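Side-chain contacts in Phosphoglucosamine/phosphogalactosamine mutase (Sulfolobus tokodaii, PDB 2F7L), which interconverts glucosamine 6-phosphate with glucosamine 1-phosphate, and the matching galactosamine phosphates, using magnesium, on the way to UDP-linked acetylamino sugars: residues Leu160-Ile165 with Pro334-Val339; Gly329-Pro334 with Ala343-Leu348; Ser271-Lys276 with Met349-Ala354; Leu79-Lys84 with Ser153-Gly158. One frame throughout, in Å; residues are numbered along the deposited sequence.

Interaction 1 (Leu160-Ile165 with Pro334-Val339)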
loop_
_atom_site.group_PDB
_atom_site.type_symbol
_atom_site.label_atom_id
_atom_site.label_comp_id
_atom_site.label_asym_id
_atom_site.label_seq_id
_atom_site.Cartn_x
_atom_site.Cartn_y
_atom_site.Cartn_z
ATOM N N LEU A 160 10.513 15.541 -3.038
ATOM C CA LEU A 160 11.729 16.053 -3.677
ATOM C C LEU A 160 12.845 16.392 -2.695
ATOM O O LEU A 160 14.023 16.334 -3.027
ATOM C CB LEU A 160 11.406 17.283 -4.523
ATOM C CG LEU A 160 10.504 16.976 -5.727
ATOM C CD1 LEU A 160 9.992 18.281 -6.361
ATOM C CD2 LEU A 160 11.263 16.099 -6.734
ATOM N N SER A 161 12.476 16.720 -1.472
ATOM C CA SER A 161 13.459 17.078 -0.477
ATOM C C SER A 161 14.343 15.917 -0.026
ATOM O O SER A 161 15.221 16.100 0.813
ATOM C CB SER A 161 12.757 17.669 0.733
ATOM O OG SER A 161 12.272 16.635 1.554
ATOM N N HIS A 162 14.130 14.728 -0.565
ATOM C CA HIS A 162 14.946 13.588 -0.140
ATOM C C HIS A 162 15.836 12.955 -1.200
ATOM O O HIS A 162 16.452 11.924 -0.936
ATOM C CB HIS A 162 14.065 12.504 0.476
ATOM C CG HIS A 162 13.327 12.955 1.697
ATOM N ND1 HIS A 162 13.963 13.269 2.876
ATOM C CD2 HIS A 162 12.004 13.136 1.920
ATOM C CE1 HIS A 162 13.061 13.624 3.776
ATOM N NE2 HIS A 162 11.867 13.551 3.221
ATOM N N VAL A 163 15.905 13.561 -2.383
ATOM C CA VAL A 163 16.755 13.043 -3.450
ATOM C C VAL A 163 17.565 14.148 -4.138
ATOM O O VAL A 163 17.140 15.301 -4.215
ATOM C CB VAL A 163 15.937 12.311 -4.534
ATOM C CG1 VAL A 163 15.115 11.192 -3.898
ATOM C CG2 VAL A 163 15.059 13.288 -5.262
ATOM N N ASP A 164 18.742 13.783 -4.626
ATOM C CA ASP A 164 19.602 14.715 -5.330
ATOM C C ASP A 164 18.895 15.105 -6.606
ATOM O O ASP A 164 19.088 14.459 -7.627
ATOM C CB ASP A 164 20.903 14.022 -5.700
ATOM C CG ASP A 164 21.922 14.968 -6.284
ATOM O OD1 ASP A 164 21.524 15.923 -7.003
ATOM O OD2 ASP A 164 23.125 14.734 -6.026
ATOM N N ILE A 165 18.094 16.160 -6.571
ATOM C CA ILE A 165 17.369 16.567 -7.766
ATOM C C ILE A 165 18.226 16.824 -9.003
ATOM O O ILE A 165 17.850 16.455 -10.120
ATOM C CB ILE A 165 16.555 17.819 -7.521
ATOM C CG1 ILE A 165 15.539 17.557 -6.417
ATOM C CG2 ILE A 165 15.883 18.260 -8.830
ATOM C CD1 ILE A 165 14.641 18.736 -6.155
ATOM N N PRO A 334 10.776 6.107 6.037
ATOM C CA PRO A 334 10.718 6.887 7.282
ATOM C C PRO A 334 11.082 8.353 7.205
ATOM O O PRO A 334 10.308 9.199 7.626
ATOM C CB PRO A 334 11.614 6.097 8.226
ATOM C CG PRO A 334 11.296 4.706 7.821
ATOM C CD PRO A 334 11.345 4.777 6.304
ATOM N N PRO A 335 12.271 8.680 6.683
ATOM C CA PRO A 335 12.613 10.102 6.607
ATOM C C PRO A 335 11.488 10.952 6.018
ATOM O O PRO A 335 11.305 12.094 6.420
ATOM C CB PRO A 335 13.899 10.113 5.770
ATOM C CG PRO A 335 13.930 8.753 5.129
ATOM C CD PRO A 335 13.367 7.852 6.154
ATOM N N HIS A 336 10.740 10.398 5.072
ATOM C CA HIS A 336 9.605 11.104 4.480
ATOM C C HIS A 336 8.412 10.841 5.401
ATOM O O HIS A 336 8.002 11.698 6.170
ATOM C CB HIS A 336 9.302 10.542 3.101
ATOM C CG HIS A 336 8.214 11.269 2.382
ATOM N ND1 HIS A 336 7.272 10.621 1.610
ATOM C CD2 HIS A 336 7.969 12.592 2.245
ATOM C CE1 HIS A 336 6.499 11.511 1.020
ATOM N NE2 HIS A 336 6.901 12.715 1.388
ATOM N N GLN A 337 7.855 9.640 5.296
ATOM C CA GLN A 337 6.755 9.215 6.148
ATOM C C GLN A 337 6.718 7.698 6.298
ATOM O O GLN A 337 7.338 6.971 5.511
ATOM C CB GLN A 337 5.405 9.759 5.657
ATOM C CG GLN A 337 5.001 9.502 4.238
ATOM C CD GLN A 337 3.693 10.203 3.929
ATOM O OE1 GLN A 337 3.020 10.687 4.837
ATOM N NE2 GLN A 337 3.319 10.255 2.656
ATOM N N TYR A 338 6.006 7.229 7.322
ATOM C CA TYR A 338 5.908 5.806 7.606
ATOM C C TYR A 338 4.968 5.013 6.715
ATOM O O TYR A 338 5.037 3.783 6.697
ATOM C CB TYR A 338 5.510 5.588 9.066
ATOM C CG TYR A 338 6.586 6.014 10.032
ATOM C CD1 TYR A 338 7.822 5.338 10.090
ATOM C CD2 TYR A 338 6.406 7.136 10.841
ATOM C CE1 TYR A 338 8.827 5.783 10.912
ATOM C CE2 TYR A 338 7.404 7.579 11.665
ATOM C CZ TYR A 338 8.598 6.908 11.691
ATOM O OH TYR A 338 9.570 7.406 12.501
ATOM N N VAL A 339 4.103 5.700 5.977
ATOM C CA VAL A 339 3.150 5.020 5.108
ATOM C C VAL A 339 3.691 4.700 3.721
ATOM O O VAL A 339 4.725 5.221 3.319
ATOM C CB VAL A 339 1.823 5.851 4.950
ATOM C CG1 VAL A 339 1.089 5.937 6.301
ATOM C CG2 VAL A 339 2.124 7.239 4.388
#
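H162 swings its imidazole to the side opposite its own carbonyl carbon (chi1 -61°), which carries the ring across to the loop 334-339. There H336 holds its CG anti to the backbone N (chi1 -176°), and the two side chains cross at about a right angle. The rings meet rim to rim and do not stack: their centroids lie 5.8 Å apart and their planes stand at 72°. The nearest side-chain atoms of the pair are H162 CD2 and H336 CB, at 3.9 Å. The outer end of the H162 ring rests on backbone. H162 CE1 is 3.5 Å from P335 O, and H162 NE2 is 3.6 Å from H336 CA. The P335 ring adds its CB, 4.1 Å from H162 CE1. All of this is van der Waals contact. One face of the H162 ring lies under S161 OG, which also bonds to G158 O in the preceding helix. H336 is buried, whereas P335 stays exposed. The contact joins the domain II loop between helices 151-160 and 165-171 to the domain III loop between strand 329-332 and helix 342-356, with H336 also touching Y155 and I159 of helix 151-160.

Interaction 2 (Gly329-Pro334 with Ala343-Leu348)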
loop_
_atom_site.group_PDB
_atom_site.type_symbol
_atom_site.label_atom_id
_atom_site.label_comp_id
_atom_site.label_asym_id
_atom_site.label_seq_id
_atom_site.Cartn_x
_atom_site.Cartn_y
_atom_site.Cartn_z
ATOM N N GLY A 329 3.809 -3.735 -3.806
ATOM C CA GLY A 329 4.156 -2.374 -4.190
ATOM C C GLY A 329 4.019 -1.658 -2.867
ATOM O O GLY A 329 3.801 -2.311 -1.848
ATOM N N GLY A 330 4.111 -0.351 -2.805
ATOM C CA GLY A 330 3.960 0.191 -1.466
ATOM C C GLY A 330 5.192 -0.125 -0.631
ATOM O O GLY A 330 5.483 -1.258 -0.250
ATOM N N PHE A 331 5.912 0.944 -0.359
ATOM C CA PHE A 331 7.166 0.931 0.350
ATOM C C PHE A 331 7.136 2.136 1.312
ATOM O O PHE A 331 6.645 3.214 0.946
ATOM C CB PHE A 331 8.257 1.088 -0.719
ATOM C CG PHE A 331 9.634 1.274 -0.175
ATOM C CD1 PHE A 331 10.412 0.175 0.181
ATOM C CD2 PHE A 331 10.160 2.555 -0.019
ATOM C CE1 PHE A 331 11.691 0.352 0.678
ATOM C CE2 PHE A 331 11.435 2.744 0.478
ATOM C CZ PHE A 331 12.208 1.645 0.829
ATOM N N MET A 332 7.640 1.965 2.533
ATOM C CA MET A 332 7.653 3.068 3.504
ATOM C C MET A 332 9.058 3.604 3.743
ATOM O O MET A 332 9.947 2.863 4.130
ATOM C CB MET A 332 7.021 2.641 4.835
ATOM C CG MET A 332 6.851 1.133 5.017
ATOM S SD MET A 332 5.475 0.331 4.092
ATOM C CE MET A 332 4.135 0.604 5.353
ATOM N N TYR A 333 9.241 4.900 3.495
ATOM C CA TYR A 333 10.530 5.578 3.651
ATOM C C TYR A 333 10.414 6.553 4.822
ATOM O O TYR A 333 10.006 7.691 4.647
ATOM C CB TYR A 333 10.868 6.322 2.351
ATOM C CG TYR A 333 12.266 6.877 2.299
ATOM C CD1 TYR A 333 13.364 6.062 2.541
ATOM C CD2 TYR A 333 12.488 8.227 2.071
ATOM C CE1 TYR A 333 14.660 6.591 2.576
ATOM C CE2 TYR A 333 13.766 8.770 2.098
ATOM C CZ TYR A 333 14.853 7.953 2.360
ATOM O OH TYR A 333 16.116 8.505 2.484
ATOM N N PRO A 334 10.776 6.107 6.037
ATOM C CA PRO A 334 10.718 6.887 7.282
ATOM C C PRO A 334 11.082 8.353 7.205
ATOM O O PRO A 334 10.308 9.199 7.626
ATOM C CB PRO A 334 11.614 6.097 8.226
ATOM C CG PRO A 334 11.296 4.706 7.821
ATOM C CD PRO A 334 11.345 4.777 6.304
ATOM N N ALA A 343 4.811 7.799 -5.135
ATOM C CA ALA A 343 5.653 8.790 -5.769
ATOM C C ALA A 343 6.966 8.774 -5.031
ATOM O O ALA A 343 8.028 8.821 -5.664
ATOM C CB ALA A 343 5.034 10.178 -5.696
ATOM N N MET A 344 6.911 8.687 -3.702
ATOM C CA MET A 344 8.156 8.683 -2.946
ATOM C C MET A 344 9.037 7.569 -3.467
ATOM O O MET A 344 10.255 7.720 -3.561
ATOM C CB MET A 344 7.927 8.472 -1.452
ATOM C CG MET A 344 9.206 8.604 -0.600
ATOM S SD MET A 344 9.888 10.288 -0.490
ATOM C CE MET A 344 11.055 10.288 -1.864
ATOM N N SER A 345 8.405 6.454 -3.816
ATOM C CA SER A 345 9.119 5.297 -4.308
ATOM C C SER A 345 9.698 5.543 -5.675
ATOM O O SER A 345 10.844 5.188 -5.930
ATOM C CB SER A 345 8.183 4.106 -4.357
ATOM O OG SER A 345 7.636 3.888 -3.081
ATOM N N PHE A 346 8.897 6.126 -6.557
ATOM C CA PHE A 346 9.336 6.418 -7.915
ATOM C C PHE A 346 10.580 7.333 -7.899
ATOM O O PHE A 346 11.505 7.168 -8.705
ATOM C CB PHE A 346 8.201 7.094 -8.686
ATOM C CG PHE A 346 8.635 7.716 -9.983
ATOM C CD1 PHE A 346 8.859 6.937 -11.105
ATOM C CD2 PHE A 346 8.821 9.090 -10.081
ATOM C CE1 PHE A 346 9.256 7.513 -12.308
ATOM C CE2 PHE A 346 9.221 9.672 -11.282
ATOM C CZ PHE A 346 9.438 8.878 -12.396
ATOM N N ALA A 347 10.586 8.293 -6.974
ATOM C CA ALA A 347 11.695 9.229 -6.827
ATOM C C ALA A 347 12.954 8.525 -6.311
ATOM O O ALA A 347 14.066 8.764 -6.802
ATOM C CB ALA A 347 11.307 10.358 -5.866
ATOM N N LEU A 348 12.787 7.680 -5.303
ATOM C CA LEU A 348 13.914 6.967 -4.751
ATOM C C LEU A 348 14.484 6.046 -5.809
ATOM O O LEU A 348 15.694 5.842 -5.874
ATOM C CB LEU A 348 13.488 6.151 -3.538
ATOM C CG LEU A 348 13.217 6.955 -2.269
ATOM C CD1 LEU A 348 12.617 6.056 -1.199
ATOM C CD2 LEU A 348 14.510 7.578 -1.782
#
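F331 and Y333 pack the end of a domain III edge strand, and the loop leaving it, against the helix that follows in the chain, 342-356. All five touching residues are buried. L348 does most of the touching from the helix. Its CD1 sits over one face of the Y333 ring, 3.9 Å from the centroid and 22° off the ring normal, a CH-pi contact shifted toward the CG side, with Y333 CG 3.6 Å from L348 CD1. The other branch reaches farther along the ring, with L348 CD2 4.1 Å from Y333 CE2. The same CD1 also meets the F331 ring, 3.9 Å from F331 CE2. M344 comes at Y333 from a second direction. Its chain bends at chi2 and chi3, and its SD makes an oblique Met-aromatic contact, 5.5 Å from the Y333 centroid. Strand 329-332 runs antiparallel to 323-326 at the edge of the alpha/beta/alpha domain's four-stranded sheet. In this family the turn between these two strands probably helps to bind the sugar. With an alanine in place of Y333, L348 CD1 and M344 SD are likely to be left without the ring they pack on, and a gap to open between loop and helix. Nearer the strand, S345 OG lies 3.7 Å from F331 CB. That hydroxyl is hydrogen-bonded to D341 O, and D341 also shares backbone hydrogen bonding with F331.

Interaction 3 (Ser271-Lys276 with Met349-Ala354)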
loop_
_atom_site.group_PDB
_atom_site.type_symbol
_atom_site.label_atom_id
_atom_site.label_comp_id
_atom_site.label_asym_id
_atom_site.label_seq_id
_atom_site.Cartn_x
_atom_site.Cartn_y
_atom_site.Cartn_z
ATOM N N SER A 271 19.579 2.380 3.049
ATOM C CA SER A 271 20.732 2.218 3.946
ATOM C C SER A 271 21.900 3.077 3.454
ATOM O O SER A 271 22.683 3.602 4.246
ATOM C CB SER A 271 21.183 0.761 3.992
ATOM O OG SER A 271 21.652 0.369 2.713
ATOM N N VAL A 272 22.015 3.203 2.140
ATOM C CA VAL A 272 23.068 4.011 1.551
ATOM C C VAL A 272 22.862 5.478 1.925
ATOM O O VAL A 272 23.830 6.211 2.107
ATOM C CB VAL A 272 23.073 3.880 0.010
ATOM C CG1 VAL A 272 24.050 4.862 -0.599
ATOM C CG2 VAL A 272 23.432 2.445 -0.389
ATOM N N LYS A 273 21.603 5.900 2.048
ATOM C CA LYS A 273 21.274 7.282 2.414
ATOM C C LYS A 273 21.293 7.518 3.929
ATOM O O LYS A 273 21.168 8.649 4.388
ATOM C CB LYS A 273 19.878 7.654 1.903
ATOM C CG LYS A 273 19.661 7.553 0.412
ATOM C CD LYS A 273 18.191 7.818 0.077
ATOM C CE LYS A 273 17.802 9.282 0.179
ATOM N NZ LYS A 273 18.346 10.047 -0.951
ATOM N N ASN A 274 21.415 6.455 4.710
ATOM C CA ASN A 274 21.423 6.612 6.159
ATOM C C ASN A 274 22.303 5.590 6.859
ATOM O O ASN A 274 21.796 4.710 7.563
ATOM C CB ASN A 274 20.002 6.503 6.719
ATOM C CG ASN A 274 19.065 7.537 6.131
ATOM O OD1 ASN A 274 18.439 7.312 5.087
ATOM N ND2 ASN A 274 18.972 8.689 6.789
ATOM N N PRO A 275 23.632 5.686 6.683
ATOM C CA PRO A 275 24.496 4.706 7.351
ATOM C C PRO A 275 24.216 4.739 8.842
ATOM O O PRO A 275 24.319 3.728 9.533
ATOM C CB PRO A 275 25.903 5.189 7.003
ATOM C CG PRO A 275 25.715 5.830 5.631
ATOM C CD PRO A 275 24.418 6.599 5.827
ATOM N N LYS A 276 23.823 5.920 9.309
ATOM C CA LYS A 276 23.525 6.169 10.719
ATOM C C LYS A 276 22.314 5.416 11.272
ATOM O O LYS A 276 22.199 5.206 12.482
ATOM C CB LYS A 276 23.313 7.680 10.927
ATOM C CG LYS A 276 22.241 8.333 9.998
ATOM C CD LYS A 276 20.788 7.814 10.231
ATOM C CE LYS A 276 20.348 7.912 11.712
ATOM N NZ LYS A 276 18.961 7.422 11.993
ATOM N N MET A 349 13.617 5.500 -6.649
ATOM C CA MET A 349 14.078 4.581 -7.675
ATOM C C MET A 349 14.954 5.305 -8.674
ATOM O O MET A 349 16.032 4.831 -9.015
ATOM C CB MET A 349 12.896 3.925 -8.391
ATOM C CG MET A 349 13.290 2.779 -9.324
ATOM S SD MET A 349 14.033 1.379 -8.458
ATOM C CE MET A 349 12.618 0.278 -8.309
ATOM N N LEU A 350 14.481 6.453 -9.151
ATOM C CA LEU A 350 15.249 7.250 -10.105
ATOM C C LEU A 350 16.581 7.691 -9.483
ATOM O O LEU A 350 17.523 8.006 -10.209
ATOM C CB LEU A 350 14.457 8.487 -10.555
ATOM C CG LEU A 350 13.253 8.267 -11.472
ATOM C CD1 LEU A 350 12.754 9.602 -11.974
ATOM C CD2 LEU A 350 13.634 7.393 -12.651
ATOM N N GLU A 351 16.661 7.730 -8.154
ATOM C CA GLU A 351 17.911 8.118 -7.528
ATOM C C GLU A 351 18.826 6.902 -7.623
ATOM O O GLU A 351 19.845 6.939 -8.306
ATOM C CB GLU A 351 17.719 8.536 -6.062
ATOM C CG GLU A 351 18.523 9.792 -5.704
ATOM C CD GLU A 351 18.702 10.026 -4.196
ATOM O OE1 GLU A 351 19.140 11.141 -3.815
ATOM O OE2 GLU A 351 18.423 9.107 -3.389
ATOM N N LEU A 352 18.438 5.820 -6.955
ATOM C CA LEU A 352 19.172 4.554 -6.959
ATOM C C LEU A 352 19.657 4.203 -8.379
ATOM O O LEU A 352 20.808 3.832 -8.592
ATOM C CB LEU A 352 18.244 3.461 -6.413
ATOM C CG LEU A 352 18.691 2.025 -6.124
ATOM C CD1 LEU A 352 18.131 1.085 -7.185
ATOM C CD2 LEU A 352 20.219 1.973 -6.032
ATOM N N LEU A 353 18.766 4.352 -9.345
ATOM C CA LEU A 353 19.072 4.074 -10.738
ATOM C C LEU A 353 20.098 5.065 -11.287
ATOM O O LEU A 353 20.964 4.707 -12.082
ATOM C CB LEU A 353 17.783 4.164 -11.557
ATOM C CG LEU A 353 17.628 3.230 -12.756
ATOM C CD1 LEU A 353 18.638 3.630 -13.805
ATOM C CD2 LEU A 353 17.823 1.772 -12.333
ATOM N N ALA A 354 19.993 6.317 -10.860
ATOM C CA ALA A 354 20.895 7.370 -11.320
ATOM C C ALA A 354 22.312 7.194 -10.817
ATOM O O ALA A 354 23.275 7.413 -11.545
ATOM C CB ALA A 354 20.372 8.715 -10.875
#
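K273 and E351 make this contact between them, reaching toward each other from opposite directions. The tight part is a salt bridge. K273 NZ donates a hydrogen bond to E351 OE2 over 2.6 Å, using the syn lone pair of OE2. E351 OE1 is 3.2 Å from K273 NZ, so the ammonium group lies nearer one arm of the carboxylate. The lysine chain folds at its outer end, with chi3 75° and chi4 74°, and this turns NZ toward the helix. E351 instead runs extended beyond CG. Both oxygens of the buried carboxylate have further donors. OE2 is hydrogen-bonded to W269 NE1, and OE1 to the backbone N of D164. K273 NZ has a second acceptor in H162 O. Three donors around one carboxylate would probably stabilise its negative charge and keep it ionised away from bulk water. The methylenes of the lysine contribute only lightly: K273 CE is 3.6 Å from E351 OE2. Away from the ion pair the arrangement is loose. While the E351 carboxylate is buried, K273 is partly exposed, and the chain then leads away to P275 and K276 at the surface. The lysine lies in segment 271-276, which follows on from helix 259-272, and the glutamate on helix 342-356, both in domain III. Helix 165-171 of domain II packs on helix 342-356, its I168 touching L350, E351 and A354.

Interaction 4 (Leu79-Lys84 with Ser153-Gly158)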
loop_
_atom_site.group_PDB
_atom_site.type_symbol
_atom_site.label_atom_id
_atom_site.label_comp_id
_atom_site.label_asym_id
_atom_site.label_seq_id
_atom_site.Cartn_x
_atom_site.Cartn_y
_atom_site.Cartn_z
ATOM N N LEU A 79 -2.520 12.989 1.174
ATOM C CA LEU A 79 -3.466 13.457 2.179
ATOM C C LEU A 79 -2.854 13.186 3.553
ATOM O O LEU A 79 -2.826 14.046 4.419
ATOM C CB LEU A 79 -4.784 12.690 2.058
ATOM C CG LEU A 79 -6.021 13.188 1.301
ATOM C CD1 LEU A 79 -5.796 14.587 0.824
ATOM C CD2 LEU A 79 -6.355 12.238 0.145
ATOM N N GLN A 80 -2.369 11.973 3.748
ATOM C CA GLN A 80 -1.769 11.606 5.011
ATOM C C GLN A 80 -0.601 12.516 5.336
ATOM O O GLN A 80 -0.458 12.990 6.469
ATOM C CB GLN A 80 -1.290 10.159 4.959
ATOM C CG GLN A 80 -2.408 9.163 4.847
ATOM C CD GLN A 80 -1.897 7.776 4.592
ATOM O OE1 GLN A 80 -1.233 7.524 3.575
ATOM N NE2 GLN A 80 -2.192 6.858 5.508
ATOM N N TYR A 81 0.245 12.745 4.336
ATOM C CA TYR A 81 1.401 13.600 4.519
ATOM C C TYR A 81 0.936 14.993 4.976
ATOM O O TYR A 81 1.586 15.660 5.801
ATOM C CB TYR A 81 2.197 13.704 3.214
ATOM C CG TYR A 81 3.484 14.456 3.421
ATOM C CD1 TYR A 81 4.524 13.896 4.171
ATOM C CD2 TYR A 81 3.629 15.772 2.944
ATOM C CE1 TYR A 81 5.661 14.622 4.443
ATOM C CE2 TYR A 81 4.760 16.504 3.205
ATOM C CZ TYR A 81 5.778 15.927 3.949
ATOM O OH TYR A 81 6.942 16.628 4.146
ATOM N N ALA A 82 -0.198 15.424 4.429
ATOM C CA ALA A 82 -0.777 16.702 4.788
ATOM C C ALA A 82 -1.157 16.704 6.275
ATOM O O ALA A 82 -0.740 17.594 7.027
ATOM C CB ALA A 82 -1.986 16.981 3.932
ATOM N N VAL A 83 -1.924 15.716 6.720
ATOM C CA VAL A 83 -2.297 15.701 8.126
ATOM C C VAL A 83 -1.053 15.546 8.998
ATOM O O VAL A 83 -0.961 16.114 10.092
ATOM C CB VAL A 83 -3.324 14.583 8.435
ATOM C CG1 VAL A 83 -2.917 13.335 7.769
ATOM C CG2 VAL A 83 -3.436 14.365 9.931
ATOM N N LYS A 84 -0.088 14.790 8.503
ATOM C CA LYS A 84 1.155 14.587 9.231
ATOM C C LYS A 84 1.938 15.892 9.462
ATOM O O LYS A 84 2.338 16.196 10.578
ATOM C CB LYS A 84 2.052 13.602 8.465
ATOM C CG LYS A 84 3.428 13.391 9.062
ATOM C CD LYS A 84 4.291 12.516 8.162
ATOM C CE LYS A 84 5.775 12.634 8.492
ATOM N NZ LYS A 84 6.094 12.197 9.884
ATOM N N SER A 153 0.891 20.169 -3.614
ATOM C CA SER A 153 2.122 20.958 -3.600
ATOM C C SER A 153 3.004 20.616 -2.416
ATOM O O SER A 153 4.208 20.435 -2.598
ATOM C CB SER A 153 1.840 22.470 -3.586
ATOM O OG SER A 153 1.652 22.975 -2.264
ATOM N N THR A 154 2.428 20.521 -1.215
ATOM C CA THR A 154 3.215 20.200 -0.024
ATOM C C THR A 154 3.846 18.814 -0.153
ATOM O O THR A 154 4.992 18.597 0.235
ATOM C CB THR A 154 2.343 20.212 1.259
ATOM O OG1 THR A 154 1.713 21.484 1.397
ATOM C CG2 THR A 154 3.171 19.955 2.489
ATOM N N TYR A 155 3.085 17.885 -0.717
ATOM C CA TYR A 155 3.508 16.505 -0.900
ATOM C C TYR A 155 4.703 16.391 -1.831
ATOM O O TYR A 155 5.729 15.816 -1.465
ATOM C CB TYR A 155 2.323 15.708 -1.448
ATOM C CG TYR A 155 2.538 14.239 -1.717
ATOM C CD1 TYR A 155 2.807 13.348 -0.684
ATOM C CD2 TYR A 155 2.386 13.730 -3.007
ATOM C CE1 TYR A 155 2.912 11.973 -0.928
ATOM C CE2 TYR A 155 2.485 12.381 -3.275
ATOM C CZ TYR A 155 2.744 11.492 -2.232
ATOM O OH TYR A 155 2.799 10.126 -2.499
ATOM N N VAL A 156 4.570 16.936 -3.036
ATOM C CA VAL A 156 5.654 16.863 -4.007
ATOM C C VAL A 156 6.971 17.388 -3.461
ATOM O O VAL A 156 7.993 16.701 -3.527
ATOM C CB VAL A 156 5.313 17.627 -5.274
ATOM C CG1 VAL A 156 6.536 17.700 -6.173
ATOM C CG2 VAL A 156 4.147 16.939 -5.978
ATOM N N ASN A 157 6.937 18.599 -2.919
ATOM C CA ASN A 157 8.126 19.217 -2.358
ATOM C C ASN A 157 8.710 18.339 -1.272
ATOM O O ASN A 157 9.926 18.166 -1.175
ATOM C CB ASN A 157 7.773 20.566 -1.766
ATOM C CG ASN A 157 7.114 21.486 -2.776
ATOM O OD1 ASN A 157 6.252 22.294 -2.410
ATOM N ND2 ASN A 157 7.523 21.387 -4.052
ATOM N N GLY A 158 7.831 17.799 -0.440
ATOM C CA GLY A 158 8.289 16.932 0.623
ATOM C C GLY A 158 9.061 15.776 0.026
ATOM O O GLY A 158 10.136 15.438 0.501
#
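Two helices cross at right angles here, and Y81 of helix 76-86, in domain I, carries the contact with T154, Y155 and G158 of helix 151-160, in domain II. The axes of the two segments pass 9.1 Å apart at 90°, so they meet at one place, where the CA atoms of Y81 and Y155 are 6.5 Å apart. With CG anti to the backbone N (chi1 -173°), the Y81 ring reaches out over the other helix. Its CE2 lies 3.6 Å from T154 O and 3.9 Å from T154 CG2. Y81 CD2 is 3.9 Å from Y155 CA. Farther out, Y81 OH ends 3.8 Å from G158 CA, and a CB at that glycine would run into the hydroxyl. At the base, Y81 CB meets the Y155 ring edge-on, 4.0 Å from Y155 CD1. Much of the contact is aromatic carbon on helix backbone. T154 OG1 looks elsewhere, to R150 O. The Y81 ring also stacks with H336 of domain III. Were Y81 replaced by an alanine, a gap would probably open over T154 and G158, and H336 would lose its stacking partner. The Y155 side chain is about 7 Å from that of D245, a probable magnesium ligand, and Y155 OH makes a weak hydrogen bond to D341 OD1. Helix 151-160 packs on helix 76-86, where T85 and L86 also touch T154, and through V156 on helix 188-194.

Overall arrangement
Interaction 2 is the buried core contact, its centre about 10 Å from the centre of the chain. The others are partly buried. The centres of interactions 1 and 4 lie about 17 Å from the centre of the chain. That of interaction 3 lies about 21 Å from it. Interactions 2 and 3 fall within the third domain and share helix 342-356, one using its earlier turns, the other its later ones. Interaction 1 joins the second and third domains, interaction 4 the first and second. Apolar and aromatic packing makes interactions 1, 2 and 4, whereas 3 is a charged pair. H336 of interaction 1 also meets Y81 of interaction 4 and M344 of interaction 2, tying these three together.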